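Local coordinates for protein probable mannosyltransferase KTR4 (Saccharomyces cerevisiae, PDB 5A07) that is a probable mannosyltransferase of the glycolipid 2-alpha-mannosyltransferase family, with a GT-A type fold, modelled here with guanosine-5'-diphosphate and manganese, at residues A366-G378 with W421-Y434. Numbering follows the deposited sequence.
Sequences ADKSSIHWFRDIG and WIRHSMSEEELEMY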
loop_
_atom_site.group_PDB
_atom_site.type_symbol
_atom_site.label_atom_id
_atom_site.label_comp_id
_atom_site.label_asym_id
_atom_site.label_seq_id
_atom_site.Cartn_x
_atom_site.Cartn_y
_atom_site.Cartn_z
ATOM N N ALA B 366 5.687 -12.038 -6.305
ATOM C CA ALA B 366 6.764 -11.934 -5.324
ATOM C C ALA B 366 6.513 -12.909 -4.199
ATOM O O ALA B 366 5.380 -13.311 -3.947
ATOM C CB ALA B 366 6.867 -10.540 -4.737
ATOM N N ASP B 367 7.592 -13.243 -3.529
ATOM C CA ASP B 367 7.576 -14.097 -2.385
ATOM C C ASP B 367 6.991 -13.325 -1.204
ATOM O O ASP B 367 7.517 -12.295 -0.813
ATOM C CB ASP B 367 9.032 -14.465 -2.004
ATOM C CG ASP B 367 9.102 -15.471 -0.874
ATOM O OD1 ASP B 367 8.298 -15.467 0.102
ATOM O OD2 ASP B 367 10.001 -16.332 -0.916
ATOM N N LYS B 368 5.949 -13.855 -0.589
ATOM C CA LYS B 368 5.257 -13.130 0.443
ATOM C C LYS B 368 6.109 -12.804 1.704
ATOM O O LYS B 368 5.751 -11.863 2.467
ATOM C CB LYS B 368 3.983 -13.832 0.825
ATOM C CG LYS B 368 4.209 -15.127 1.593
ATOM C CD LYS B 368 2.925 -15.926 1.489
ATOM C CE LYS B 368 2.796 -16.940 2.597
ATOM N NZ LYS B 368 3.558 -18.072 2.265
ATOM N N SER B 369 7.199 -13.535 1.933
ATOM C CA SER B 369 8.089 -13.288 3.073
ATOM C C SER B 369 9.012 -12.062 2.826
ATOM O O SER B 369 9.684 -11.622 3.750
ATOM C CB SER B 369 8.921 -14.535 3.386
ATOM O OG SER B 369 9.800 -14.821 2.299
ATOM N N SER B 370 8.978 -11.504 1.620
ATOM C CA SER B 370 9.650 -10.273 1.297
ATOM C C SER B 370 8.798 -8.997 1.536
ATOM O O SER B 370 9.277 -7.905 1.233
ATOM C CB SER B 370 10.208 -10.259 -0.169
ATOM O OG SER B 370 9.171 -10.172 -1.145
ATOM N N ILE B 371 7.557 -9.164 1.998
ATOM C CA ILE B 371 6.587 -8.077 2.205
ATOM C C ILE B 371 6.441 -7.934 3.740
ATOM O O ILE B 371 6.085 -8.924 4.448
ATOM C CB ILE B 371 5.251 -8.385 1.534
ATOM C CG1 ILE B 371 5.441 -8.544 0.005
ATOM C CG2 ILE B 371 4.255 -7.319 1.900
ATOM C CD1 ILE B 371 4.216 -9.012 -0.680
ATOM N N HIS B 372 6.865 -6.799 4.269
ATOM C CA HIS B 372 7.049 -6.591 5.689
ATOM C C HIS B 372 5.872 -5.783 6.241
ATOM O O HIS B 372 5.635 -4.645 5.764
ATOM C CB HIS B 372 8.343 -5.867 5.965
ATOM C CG HIS B 372 8.627 -5.617 7.402
ATOM N ND1 HIS B 372 9.050 -6.613 8.259
ATOM C CD2 HIS B 372 8.538 -4.498 8.152
ATOM C CE1 HIS B 372 9.188 -6.125 9.479
ATOM N NE2 HIS B 372 8.904 -4.833 9.443
ATOM N N TRP B 373 5.309 -6.248 7.356
ATOM C CA TRP B 373 4.323 -5.490 8.131
ATOM C C TRP B 373 5.017 -4.681 9.236
ATOM O O TRP B 373 5.551 -5.244 10.209
ATOM C CB TRP B 373 3.268 -6.423 8.748
ATOM C CG TRP B 373 2.223 -5.740 9.557
ATOM C CD1 TRP B 373 1.731 -4.516 9.343
ATOM C CD2 TRP B 373 1.477 -6.281 10.614
ATOM N NE1 TRP B 373 0.774 -4.199 10.259
ATOM C CE2 TRP B 373 0.610 -5.274 11.073
ATOM C CE3 TRP B 373 1.470 -7.524 11.264
ATOM C CZ2 TRP B 373 -0.282 -5.475 12.102
ATOM C CZ3 TRP B 373 0.612 -7.717 12.285
ATOM C CH2 TRP B 373 -0.272 -6.703 12.696
ATOM N N PHE B 374 5.011 -3.345 9.077
ATOM C CA PHE B 374 5.711 -2.447 9.983
ATOM C C PHE B 374 4.839 -2.215 11.205
ATOM O O PHE B 374 4.226 -1.140 11.387
ATOM C CB PHE B 374 6.047 -1.104 9.294
ATOM C CG PHE B 374 7.360 -1.118 8.588
ATOM C CD1 PHE B 374 8.534 -1.153 9.306
ATOM C CD2 PHE B 374 7.418 -1.133 7.177
ATOM C CE1 PHE B 374 9.768 -1.208 8.636
ATOM C CE2 PHE B 374 8.635 -1.176 6.545
ATOM C CZ PHE B 374 9.820 -1.222 7.262
ATOM N N ARG B 375 4.790 -3.221 12.070
ATOM C CA ARG B 375 3.939 -3.169 13.254
ATOM C C ARG B 375 4.277 -1.955 14.118
ATOM O O ARG B 375 3.384 -1.382 14.772
ATOM C CB ARG B 375 4.065 -4.474 14.078
ATOM C CG ARG B 375 3.440 -5.679 13.370
ATOM C CD ARG B 375 3.803 -6.961 14.100
ATOM N NE ARG B 375 3.110 -7.084 15.406
ATOM C CZ ARG B 375 3.318 -8.074 16.267
ATOM N NH1 ARG B 375 4.171 -9.086 15.964
ATOM N NH2 ARG B 375 2.691 -8.079 17.424
ATOM N N ASP B 376 5.537 -1.586 14.139
ATOM C CA ASP B 376 6.029 -0.552 15.019
ATOM C C ASP B 376 5.705 0.859 14.537
ATOM O O ASP B 376 5.900 1.815 15.338
ATOM C CB ASP B 376 7.568 -0.677 15.289
ATOM C CG ASP B 376 8.422 -0.766 13.986
ATOM O OD1 ASP B 376 7.918 -1.191 12.869
ATOM O OD2 ASP B 376 9.642 -0.464 14.044
ATOM N N ILE B 377 5.294 1.011 13.270
ATOM C CA ILE B 377 5.017 2.351 12.718
ATOM C C ILE B 377 3.572 2.690 13.055
ATOM O O ILE B 377 2.632 2.312 12.359
ATOM C CB ILE B 377 5.377 2.509 11.235
ATOM C CG1 ILE B 377 6.855 2.230 11.065
ATOM C CG2 ILE B 377 4.971 3.933 10.833
ATOM C CD1 ILE B 377 7.341 2.388 9.642
ATOM N N GLY B 378 3.391 3.371 14.190
ATOM C CA GLY B 378 2.092 3.827 14.593
ATOM C C GLY B 378 1.616 4.906 13.562
ATOM O O GLY B 378 2.364 5.851 13.275
ATOM N N TRP B 421 -3.843 -11.867 6.581
ATOM C CA TRP B 421 -2.423 -11.764 6.333
ATOM C C TRP B 421 -1.610 -12.466 7.483
ATOM O O TRP B 421 -0.659 -13.224 7.204
ATOM C CB TRP B 421 -2.004 -10.240 6.251
ATOM C CG TRP B 421 -0.582 -10.089 5.877
ATOM C CD1 TRP B 421 0.496 -9.954 6.718
ATOM C CD2 TRP B 421 -0.055 -10.176 4.561
ATOM N NE1 TRP B 421 1.632 -9.956 6.006
ATOM C CE2 TRP B 421 1.319 -10.100 4.670
ATOM C CE3 TRP B 421 -0.643 -10.376 3.287
ATOM C CZ2 TRP B 421 2.153 -10.156 3.578
ATOM C CZ3 TRP B 421 0.197 -10.429 2.153
ATOM C CH2 TRP B 421 1.579 -10.348 2.317
ATOM N N ILE B 422 -1.997 -12.222 8.706
ATOM C CA ILE B 422 -1.327 -12.883 9.864
ATOM C C ILE B 422 -1.478 -14.398 9.758
ATOM O O ILE B 422 -0.490 -15.142 9.891
ATOM C CB ILE B 422 -1.884 -12.424 11.217
ATOM C CG1 ILE B 422 -1.510 -10.958 11.454
ATOM C CG2 ILE B 422 -1.321 -13.285 12.389
ATOM C CD1 ILE B 422 -2.251 -10.312 12.574
ATOM N N ARG B 423 -2.681 -14.832 9.511
ATOM C CA ARG B 423 -2.978 -16.286 9.490
ATOM C C ARG B 423 -2.272 -17.025 8.360
ATOM O O ARG B 423 -1.767 -18.140 8.566
ATOM C CB ARG B 423 -4.470 -16.477 9.397
ATOM C CG ARG B 423 -4.949 -17.950 9.292
ATOM C CD ARG B 423 -6.461 -18.019 9.209
ATOM N NE ARG B 423 -6.976 -17.474 10.425
ATOM C CZ ARG B 423 -7.857 -16.460 10.577
ATOM N NH1 ARG B 423 -8.427 -15.892 9.538
ATOM N NH2 ARG B 423 -8.154 -16.062 11.816
ATOM N N HIS B 424 -2.232 -16.436 7.177
ATOM C CA HIS B 424 -1.833 -17.147 5.952
ATOM C C HIS B 424 -0.549 -16.680 5.298
ATOM O O HIS B 424 0.047 -17.414 4.481
ATOM C CB HIS B 424 -2.916 -17.046 4.886
ATOM C CG HIS B 424 -4.171 -17.731 5.277
ATOM N ND1 HIS B 424 -4.285 -19.107 5.302
ATOM C CD2 HIS B 424 -5.364 -17.241 5.646
ATOM C CE1 HIS B 424 -5.496 -19.426 5.696
ATOM N NE2 HIS B 424 -6.172 -18.314 5.921
ATOM N N SER B 425 -0.106 -15.468 5.582
ATOM C CA SER B 425 0.997 -14.945 4.844
ATOM C C SER B 425 2.226 -14.827 5.659
ATOM O O SER B 425 3.284 -14.652 5.095
ATOM C CB SER B 425 0.736 -13.572 4.246
ATOM O OG SER B 425 -0.344 -13.608 3.380
ATOM N N MET B 426 2.137 -14.900 6.966
ATOM C CA MET B 426 3.329 -14.736 7.776
ATOM C C MET B 426 3.879 -16.089 8.251
ATOM O O MET B 426 3.190 -16.811 8.946
ATOM C CB MET B 426 3.032 -13.825 8.958
ATOM C CG MET B 426 2.691 -12.349 8.530
ATOM S SD MET B 426 2.173 -11.307 9.905
ATOM C CE MET B 426 3.686 -10.985 10.750
ATOM N N SER B 427 5.123 -16.383 7.918
ATOM C CA SER B 427 5.757 -17.573 8.508
ATOM C C SER B 427 6.425 -17.219 9.809
ATOM O O SER B 427 6.403 -16.047 10.248
ATOM C CB SER B 427 6.766 -18.143 7.545
ATOM O OG SER B 427 7.871 -17.251 7.416
ATOM N N GLU B 428 7.084 -18.217 10.414
ATOM C CA GLU B 428 7.744 -18.058 11.746
ATOM C C GLU B 428 8.686 -16.827 11.761
ATOM O O GLU B 428 8.669 -16.068 12.703
ATOM C CB GLU B 428 8.521 -19.364 12.207
ATOM C CG GLU B 428 9.588 -19.806 11.233
ATOM C CD GLU B 428 9.940 -21.342 11.128
ATOM O OE1 GLU B 428 9.094 -22.123 10.634
ATOM O OE2 GLU B 428 11.121 -21.711 11.455
ATOM N N GLU B 429 9.423 -16.602 10.690
ATOM C CA GLU B 429 10.434 -15.553 10.679
ATOM C C GLU B 429 9.698 -14.168 10.690
ATOM O O GLU B 429 10.144 -13.202 11.281
ATOM C CB GLU B 429 11.340 -15.698 9.472
ATOM C CG GLU B 429 12.058 -17.067 9.367
ATOM C CD GLU B 429 11.316 -18.218 8.524
ATOM O OE1 GLU B 429 10.037 -18.283 8.374
ATOM O OE2 GLU B 429 12.039 -19.126 7.995
ATOM N N GLU B 430 8.533 -14.093 10.079
ATOM C CA GLU B 430 7.742 -12.809 10.133
ATOM C C GLU B 430 7.032 -12.697 11.473
ATOM O O GLU B 430 7.031 -11.660 12.106
ATOM C CB GLU B 430 6.747 -12.740 8.996
ATOM C CG GLU B 430 7.332 -12.614 7.619
ATOM C CD GLU B 430 7.958 -13.955 7.108
ATOM O OE1 GLU B 430 7.190 -14.927 7.071
ATOM O OE2 GLU B 430 9.172 -13.971 6.727
ATOM N N LEU B 431 6.422 -13.787 11.896
ATOM C CA LEU B 431 5.658 -13.762 13.120
ATOM C C LEU B 431 6.544 -13.386 14.271
ATOM O O LEU B 431 6.004 -12.770 15.215
ATOM C CB LEU B 431 4.981 -15.119 13.458
ATOM C CG LEU B 431 3.946 -15.595 12.488
ATOM C CD1 LEU B 431 3.582 -17.063 12.786
ATOM C CD2 LEU B 431 2.672 -14.748 12.596
ATOM N N GLU B 432 7.825 -13.739 14.242
ATOM C CA GLU B 432 8.751 -13.469 15.354
ATOM C C GLU B 432 9.659 -12.265 15.191
ATOM O O GLU B 432 10.572 -11.997 15.965
ATOM C CB GLU B 432 9.516 -14.764 15.682
ATOM C CG GLU B 432 8.469 -15.875 16.097
ATOM C CD GLU B 432 9.082 -17.281 16.419
ATOM O OE1 GLU B 432 10.320 -17.363 16.656
ATOM O OE2 GLU B 432 8.333 -18.291 16.470
ATOM N N MET B 433 9.312 -11.435 14.209
ATOM C CA MET B 433 10.143 -10.300 13.820
ATOM C C MET B 433 9.971 -9.152 14.843
ATOM O O MET B 433 10.839 -8.314 14.969
ATOM C CB MET B 433 9.715 -9.890 12.434
ATOM C CG MET B 433 10.292 -8.675 11.898
ATOM S SD MET B 433 12.032 -8.752 11.696
ATOM C CE MET B 433 12.051 -9.448 10.046
ATOM N N TYR B 434 8.870 -9.124 15.571
ATOM C CA TYR B 434 8.669 -8.151 16.658
ATOM C C TYR B 434 8.311 -8.815 17.950
ATOM O O TYR B 434 8.417 -8.120 18.954
ATOM C CB TYR B 434 7.541 -7.169 16.341
ATOM C CG TYR B 434 7.858 -6.233 15.211
ATOM C CD1 TYR B 434 8.450 -4.983 15.441
ATOM C CD2 TYR B 434 7.485 -6.558 13.876
ATOM C CE1 TYR B 434 8.788 -4.118 14.374
ATOM C CE2 TYR B 434 7.791 -5.679 12.815
ATOM C CZ TYR B 434 8.437 -4.457 13.071
ATOM O OH TYR B 434 8.663 -3.602 12.003
ATOM O OXT TYR B 434 7.827 -10.000 17.917
HETATM O O HOH W 1 5.041 -12.253 5.049
HETATM O O HOH W 2 4.582 -9.980 6.468
HETATM O O HOH W 3 5.569 -9.559 13.406
HETATM O O HOH W 4 5.433 -11.252 17.297
#
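Lys-368 and Ser-425 bring the two backbones nearest, CA to CA 6.4 Å, and contact continues along strand 371-373 to the C-terminal Tyr-434, whose CA stands 7.7 Å from that of Arg-375. The phenol of Tyr-434 carries the far end. Its OH meets His-372 NE2 at 2.9 Å in a fairly straight hydrogen bond (157°), arriving at the imidazole edge in the ring plane; the two rings touch rim to rim. The imidazole turns back to the phenol because chi1 of -179° sets CG opposite the backbone N, even though CB points away. The same hydroxyl lies 2.7 Å from Asp-376 OD1, at best a weak bond, since His-372 NE2 may compete for the one phenol proton; the other carboxylate oxygen bonds Tyr-243. Arg-375 CB sits over one face of the phenol, 4.2 Å from its centroid, a CH-pi contact, while its guanidinium, tied to Gln-82 and Phe-79 O, reaches the terminal carboxylate through water. Apolar contacts fill the middle: Ile-422 CD1 lies 3.9 Å from Trp-373 CZ3, and Met-426 SD makes an oblique Met-aromatic contact with the same indole. Ile-371 CG2 crosses to Trp-421 CZ2 at 3.9 Å. Strand 371-373 runs parallel to strand 256-262 in the mixed central sheet of the GT-A type fold; helix 418-425 and the C-terminal tail pack against it, while helix 428-431 lies by its flanking residues.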